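LEOA (Escherichia coli, PDB 4AUR) is a bacterial dynamin that probably binds and hydrolyses GTP and, like other members of its family, may act on membranes. Local coordinates at residues S465-W469 with E495-V499; L185-F191 with R247-N251. All blocks are in the same frame, centred on the assembly; numbering follows the deposited sequence.

In the fold
The two contacts lie on opposite sides of the chain's centre, their own centres about 135 Å apart, and share no helix. Interaction 1 is partly buried and sits far out on the elongated helical part, where the short helix 464-467 meets the long helix 489-518; an aliphatic pair and a salt bridge beside a tryptophan hold it together. Interaction 2 is a surface contact at the end that carries the probable GTPase domain, where the start of helix 188-209 meets the junction of helices 241-248 and 250-273. Here one arginine does most of the work, through a hydrogen bond to a carbonyl across the contact and a stack on a phenylalanine. Charge thus meets charge in the first contact, whereas a backbone oxygen and an aromatic face receive it in the second.

Interaction 1: residues S465-W469 with E495-V499; sequences SIAKW and ELKEV
Glu495 reaches Lys468 and Trp469 through two torsions: CG leaves anti to the backbone N (chi1 -165°), and the chain then bends at chi2 (87°), which turns the carboxylate toward both residues. Lys468 starts with CG between its own backbone N and carbonyl carbon (chi1 73°); the rest of the chain is extended and crosses the glutamate at about a right angle. The result is a salt bridge in which NZ of Lys468 lies 2.9 Å from OE2 of Glu495, approaching nearly in line with the C-O bond. The same oxygen receives a second, weak hydrogen bond from the indole, with NE1 of Trp469 3.5 Å from OE2 of Glu495. OE2 lies near the indole plane, at the ring's edge, while CG of Lys468 rests over one face, offset toward the rim. The lysine thus flanks the indole with its aliphatic stem and delivers its charge to the oxygen that the indole N-H also points to.

Beside these polar groups the contact is aliphatic. CG2 of Ile466 meets CG1 of Val499 at 3.7 Å, the two side chains sliding past each other in opposite directions, and CG2 of Val499 also comes within 4.0 Å of CD1 of Trp469. NZ of Lys468 has a second hydrogen-bond partner, the hydroxyl of Tyr487, and Leu348 touches the tryptophan. The contact therefore ties the short, weakly bonded helix 464-467 and the residues that follow it to the flank of the long helix 489-518, far from the centre of the chain.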
loop_
_atom_site.group_PDB
_atom_site.type_symbol
_atom_site.label_atom_id
_atom_site.label_comp_id
_atom_site.label_asym_id
_atom_site.label_seq_id
_atom_site.Cartn_x
_atom_site.Cartn_y
_atom_site.Cartn_z
ATOM N N SER A 465 69.284 20.246 -43.606
ATOM C CA SER A 465 70.263 19.152 -43.652
ATOM C C SER A 465 69.643 17.798 -43.982
ATOM O O SER A 465 70.272 16.978 -44.643
ATOM C CB SER A 465 71.000 19.049 -42.301
ATOM O OG SER A 465 71.796 17.874 -42.213
ATOM N N ILE A 466 68.422 17.572 -43.506
ATOM C CA ILE A 466 67.720 16.298 -43.696
ATOM C C ILE A 466 66.755 16.342 -44.897
ATOM O O ILE A 466 66.362 15.305 -45.433
ATOM C CB ILE A 466 67.012 15.896 -42.381
ATOM C CG1 ILE A 466 68.066 15.748 -41.266
ATOM C CG2 ILE A 466 66.236 14.596 -42.546
ATOM C CD1 ILE A 466 67.523 15.774 -39.853
ATOM N N ALA A 467 66.413 17.543 -45.346
ATOM C CA ALA A 467 65.563 17.712 -46.517
ATOM C C ALA A 467 66.217 17.248 -47.826
ATOM O O ALA A 467 65.515 16.953 -48.797
ATOM C CB ALA A 467 65.144 19.169 -46.639
ATOM N N LYS A 468 67.548 17.202 -47.856
ATOM C CA LYS A 468 68.303 16.862 -49.076
ATOM C C LYS A 468 68.361 15.362 -49.364
ATOM O O LYS A 468 68.725 14.967 -50.468
ATOM C CB LYS A 468 69.730 17.405 -48.981
ATOM C CG LYS A 468 70.621 16.645 -48.001
ATOM C CD LYS A 468 71.735 17.530 -47.462
ATOM C CE LYS A 468 72.730 16.744 -46.624
ATOM N NZ LYS A 468 73.551 17.648 -45.769
ATOM N N TRP A 469 68.035 14.543 -48.358
ATOM C CA TRP A 469 67.977 13.081 -48.491
ATOM C C TRP A 469 66.584 12.562 -48.817
ATOM O O TRP A 469 66.420 11.379 -49.130
ATOM C CB TRP A 469 68.428 12.421 -47.190
ATOM C CG TRP A 469 69.847 12.662 -46.914
ATOM C CD1 TRP A 469 70.370 13.380 -45.891
ATOM C CD2 TRP A 469 70.948 12.207 -47.696
ATOM N NE1 TRP A 469 71.730 13.395 -45.976
ATOM C CE2 TRP A 469 72.114 12.684 -47.082
ATOM C CE3 TRP A 469 71.058 11.442 -48.862
ATOM C CZ2 TRP A 469 73.385 12.426 -47.597
ATOM C CZ3 TRP A 469 72.319 11.180 -49.370
ATOM C CH2 TRP A 469 73.465 11.668 -48.737
ATOM N N GLU A 495 75.612 10.495 -41.392
ATOM C CA GLU A 495 74.539 11.334 -41.904
ATOM C C GLU A 495 73.191 10.592 -41.797
ATOM O O GLU A 495 72.168 11.183 -41.425
ATOM C CB GLU A 495 74.855 11.737 -43.340
ATOM C CG GLU A 495 74.029 12.885 -43.870
ATOM C CD GLU A 495 74.582 14.265 -43.583
ATOM O OE1 GLU A 495 75.542 14.395 -42.798
ATOM O OE2 GLU A 495 74.039 15.228 -44.163
ATOM N N LEU A 496 73.208 9.294 -42.094
ATOM C CA LEU A 496 72.053 8.420 -41.860
ATOM C C LEU A 496 71.600 8.418 -40.391
ATOM O O LEU A 496 70.411 8.509 -40.112
ATOM C CB LEU A 496 72.370 6.982 -42.301
ATOM C CG LEU A 496 71.320 5.867 -42.199
ATOM C CD1 LEU A 496 70.133 6.105 -43.113
ATOM C CD2 LEU A 496 71.947 4.527 -42.545
ATOM N N LYS A 497 72.540 8.321 -39.458
ATOM C CA LYS A 497 72.186 8.226 -38.040
ATOM C C LYS A 497 71.406 9.444 -37.554
ATOM O O LYS A 497 70.441 9.304 -36.812
ATOM C CB LYS A 497 73.436 8.053 -37.173
ATOM C CG LYS A 497 73.168 7.586 -35.747
ATOM C CD LYS A 497 72.412 6.257 -35.685
ATOM C CE LYS A 497 73.054 5.171 -36.550
ATOM N NZ LYS A 497 72.454 3.822 -36.329
ATOM N N GLU A 498 71.820 10.632 -37.969
ATOM C CA GLU A 498 71.173 11.843 -37.493
ATOM C C GLU A 498 69.847 12.108 -38.210
ATOM O O GLU A 498 69.054 12.932 -37.767
ATOM C CB GLU A 498 72.127 13.056 -37.563
ATOM C CG GLU A 498 72.544 13.528 -38.955
ATOM C CD GLU A 498 73.473 14.752 -38.916
ATOM O OE1 GLU A 498 74.362 14.803 -38.030
ATOM O OE2 GLU A 498 73.322 15.661 -39.775
ATOM N N VAL A 499 69.601 11.414 -39.310
ATOM C CA VAL A 499 68.319 11.529 -40.003
ATOM C C VAL A 499 67.302 10.608 -39.344
ATOM O O VAL A 499 66.135 10.952 -39.206
ATOM C CB VAL A 499 68.458 11.175 -41.497
ATOM C CG1 VAL A 499 67.092 11.019 -42.166
ATOM C CG2 VAL A 499 69.304 12.226 -42.202
#

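Interaction 2: residues L185-F191 with R247-N251; sequences LTDQALF and RSRIN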
loop_
_atom_site.group_PDB
_atom_site.type_symbol
_atom_site.label_atom_id
_atom_site.label_comp_id
_atom_site.label_asym_id
_atom_site.label_seq_id
_atom_site.Cartn_x
_atom_site.Cartn_y
_atom_site.Cartn_z
ATOM N N LEU A 185 -46.958 -32.777 20.355
ATOM C CA LEU A 185 -45.603 -32.478 20.821
ATOM C C LEU A 185 -44.726 -33.743 20.858
ATOM O O LEU A 185 -43.505 -33.657 21.051
ATOM C CB LEU A 185 -45.652 -31.835 22.204
ATOM C CG LEU A 185 -46.570 -30.614 22.320
ATOM C CD1 LEU A 185 -46.614 -30.135 23.762
ATOM C CD2 LEU A 185 -46.129 -29.500 21.386
ATOM N N THR A 186 -45.356 -34.905 20.673
ATOM C CA THR A 186 -44.674 -36.195 20.678
ATOM C C THR A 186 -44.088 -36.522 19.314
ATOM O O THR A 186 -42.938 -36.939 19.206
ATOM C CB THR A 186 -45.653 -37.318 21.047
ATOM O OG1 THR A 186 -46.403 -36.935 22.206
ATOM C CG2 THR A 186 -44.902 -38.614 21.316
ATOM N N ASP A 187 -44.895 -36.323 18.279
ATOM C CA ASP A 187 -44.521 -36.664 16.914
ATOM C C ASP A 187 -43.585 -35.606 16.310
ATOM O O ASP A 187 -44.016 -34.683 15.629
ATOM C CB ASP A 187 -45.791 -36.841 16.068
ATOM C CG ASP A 187 -45.603 -37.813 14.920
ATOM O OD1 ASP A 187 -44.582 -37.720 14.204
ATOM O OD2 ASP A 187 -46.487 -38.673 14.732
ATOM N N GLN A 188 -42.293 -35.775 16.578
ATOM C CA GLN A 188 -41.206 -34.913 16.066
ATOM C C GLN A 188 -41.353 -34.455 14.611
ATOM O O GLN A 188 -41.099 -33.291 14.295
ATOM C CB GLN A 188 -39.868 -35.658 16.225
ATOM C CG GLN A 188 -38.674 -35.032 15.522
ATOM C CD GLN A 188 -38.381 -33.644 16.032
ATOM O OE1 GLN A 188 -37.984 -33.470 17.183
ATOM N NE2 GLN A 188 -38.585 -32.644 15.181
ATOM N N ALA A 189 -41.742 -35.376 13.735
ATOM C CA ALA A 189 -41.800 -35.104 12.294
ATOM C C ALA A 189 -43.053 -34.327 11.875
ATOM O O ALA A 189 -43.032 -33.609 10.873
ATOM C CB ALA A 189 -41.697 -36.407 11.511
ATOM N N LEU A 190 -44.137 -34.474 12.631
ATOM C CA LEU A 190 -45.372 -33.733 12.359
ATOM C C LEU A 190 -45.236 -32.291 12.839
ATOM O O LEU A 190 -45.631 -31.362 12.142
ATOM C CB LEU A 190 -46.572 -34.415 13.026
ATOM C CG LEU A 190 -47.976 -33.838 12.795
ATOM C CD1 LEU A 190 -48.282 -33.614 11.316
ATOM C CD2 LEU A 190 -49.014 -34.757 13.427
ATOM N N PHE A 191 -44.675 -32.120 14.032
ATOM C CA PHE A 191 -44.354 -30.799 14.576
ATOM C C PHE A 191 -43.612 -29.962 13.549
ATOM O O PHE A 191 -44.040 -28.867 13.233
ATOM C CB PHE A 191 -43.490 -30.958 15.821
ATOM C CG PHE A 191 -43.227 -29.682 16.552
ATOM C CD1 PHE A 191 -42.160 -28.869 16.197
ATOM C CD2 PHE A 191 -44.025 -29.309 17.623
ATOM C CE1 PHE A 191 -41.905 -27.693 16.885
ATOM C CE2 PHE A 191 -43.779 -28.134 18.314
ATOM C CZ PHE A 191 -42.717 -27.327 17.945
ATOM N N ARG A 247 -40.262 -31.155 24.765
ATOM C CA ARG A 247 -41.650 -30.928 24.386
ATOM C C ARG A 247 -41.901 -29.488 23.987
ATOM O O ARG A 247 -42.411 -29.222 22.900
ATOM C CB ARG A 247 -42.584 -31.320 25.529
ATOM C CG ARG A 247 -42.485 -32.798 25.880
ATOM C CD ARG A 247 -43.815 -33.440 26.250
ATOM N NE ARG A 247 -43.694 -34.899 26.258
ATOM C CZ ARG A 247 -44.687 -35.742 26.540
ATOM N NH1 ARG A 247 -45.901 -35.290 26.853
ATOM N NH2 ARG A 247 -44.458 -37.054 26.516
ATOM N N SER A 248 -41.531 -28.558 24.858
ATOM C CA SER A 248 -41.796 -27.152 24.621
ATOM C C SER A 248 -41.017 -26.576 23.428
ATOM O O SER A 248 -41.432 -25.597 22.831
ATOM C CB SER A 248 -41.436 -26.380 25.862
ATOM O OG SER A 248 -40.046 -26.465 26.042
ATOM N N ARG A 249 -39.895 -27.189 23.085
ATOM C CA ARG A 249 -38.952 -26.643 22.097
ATOM C C ARG A 249 -38.377 -25.290 22.498
ATOM O O ARG A 249 -37.880 -24.552 21.653
ATOM C CB ARG A 249 -39.559 -26.582 20.689
ATOM C CG ARG A 249 -39.374 -27.856 19.883
ATOM C CD ARG A 249 -40.313 -28.927 20.396
ATOM N NE ARG A 249 -40.403 -30.085 19.503
ATOM C CZ ARG A 249 -41.218 -31.120 19.695
ATOM N NH1 ARG A 249 -42.028 -31.160 20.752
ATOM N NH2 ARG A 249 -41.224 -32.120 18.822
ATOM N N ILE A 250 -38.400 -25.003 23.798
ATOM C CA ILE A 250 -37.863 -23.761 24.335
ATOM C C ILE A 250 -36.382 -23.574 24.023
ATOM O O ILE A 250 -35.913 -22.466 23.965
ATOM C CB ILE A 250 -38.070 -23.676 25.860
ATOM C CG1 ILE A 250 -37.926 -22.243 26.359
ATOM C CG2 ILE A 250 -37.094 -24.571 26.595
ATOM C CD1 ILE A 250 -39.117 -21.389 25.999
ATOM N N ASN A 251 -35.640 -24.652 23.842
ATOM C CA ASN A 251 -34.244 -24.536 23.465
ATOM C C ASN A 251 -34.064 -23.842 22.103
ATOM O O ASN A 251 -33.120 -23.068 21.912
ATOM C CB ASN A 251 -33.564 -25.917 23.496
ATOM C CG ASN A 251 -33.050 -26.294 24.893
ATOM O OD1 ASN A 251 -33.390 -25.670 25.915
ATOM N ND2 ASN A 251 -32.218 -27.325 24.938
#
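Arg249 lays its guanidinium flat on the ring of Phe191, the two planes only 9° apart and the CZ of Arg249 4.0 Å from the centroid of the Phe191 ring. Both side chains are shaped for this. Phe191 sends CG anti to its backbone N (chi1 -173°), which carries the ring toward the arginine, while Arg249 bends at chi2 (74°) and then runs extended to the guanidinium. NE of Arg249 consequently stands over the middle of the ring, and its CD adds a CH-pi contact, 3.8 Å from CZ of Phe191. The arginine arrives from a backbone position of positive phi, where helix 241-248 has ended and helix 250-273 is about to begin.

Two carbonyls fix the rotation of the guanidinium. NH1 of Arg249 donates to O of Leu185 at 2.9 Å, meeting a lone pair of that oxygen in the carbonyl plane, and NH1 of Arg249 also donates to O of Arg247 at 2.9 Å, here tilted from that carbonyl's plane. Both oxygens lie close to the guanidinium plane, so the stack and the hydrogen bonds suit a single orientation. CD2 of Leu185 lies 4.0 Å from O of Arg247, and Leu185 also touches Asp180, whose place in the sequence is consistent with the aspartate of the N/TKxD guanine-specificity motif.

The chemistry is that of a cation received by neutral partners: a pi face covers one side of the guanidinium, and backbone oxygens take up its edge. The positive charge would thus be stabilised without a carboxylate across this contact, while NH1 joins the carbonyl of Leu185, before helix 188-209, to that of Arg247 at the helix junction.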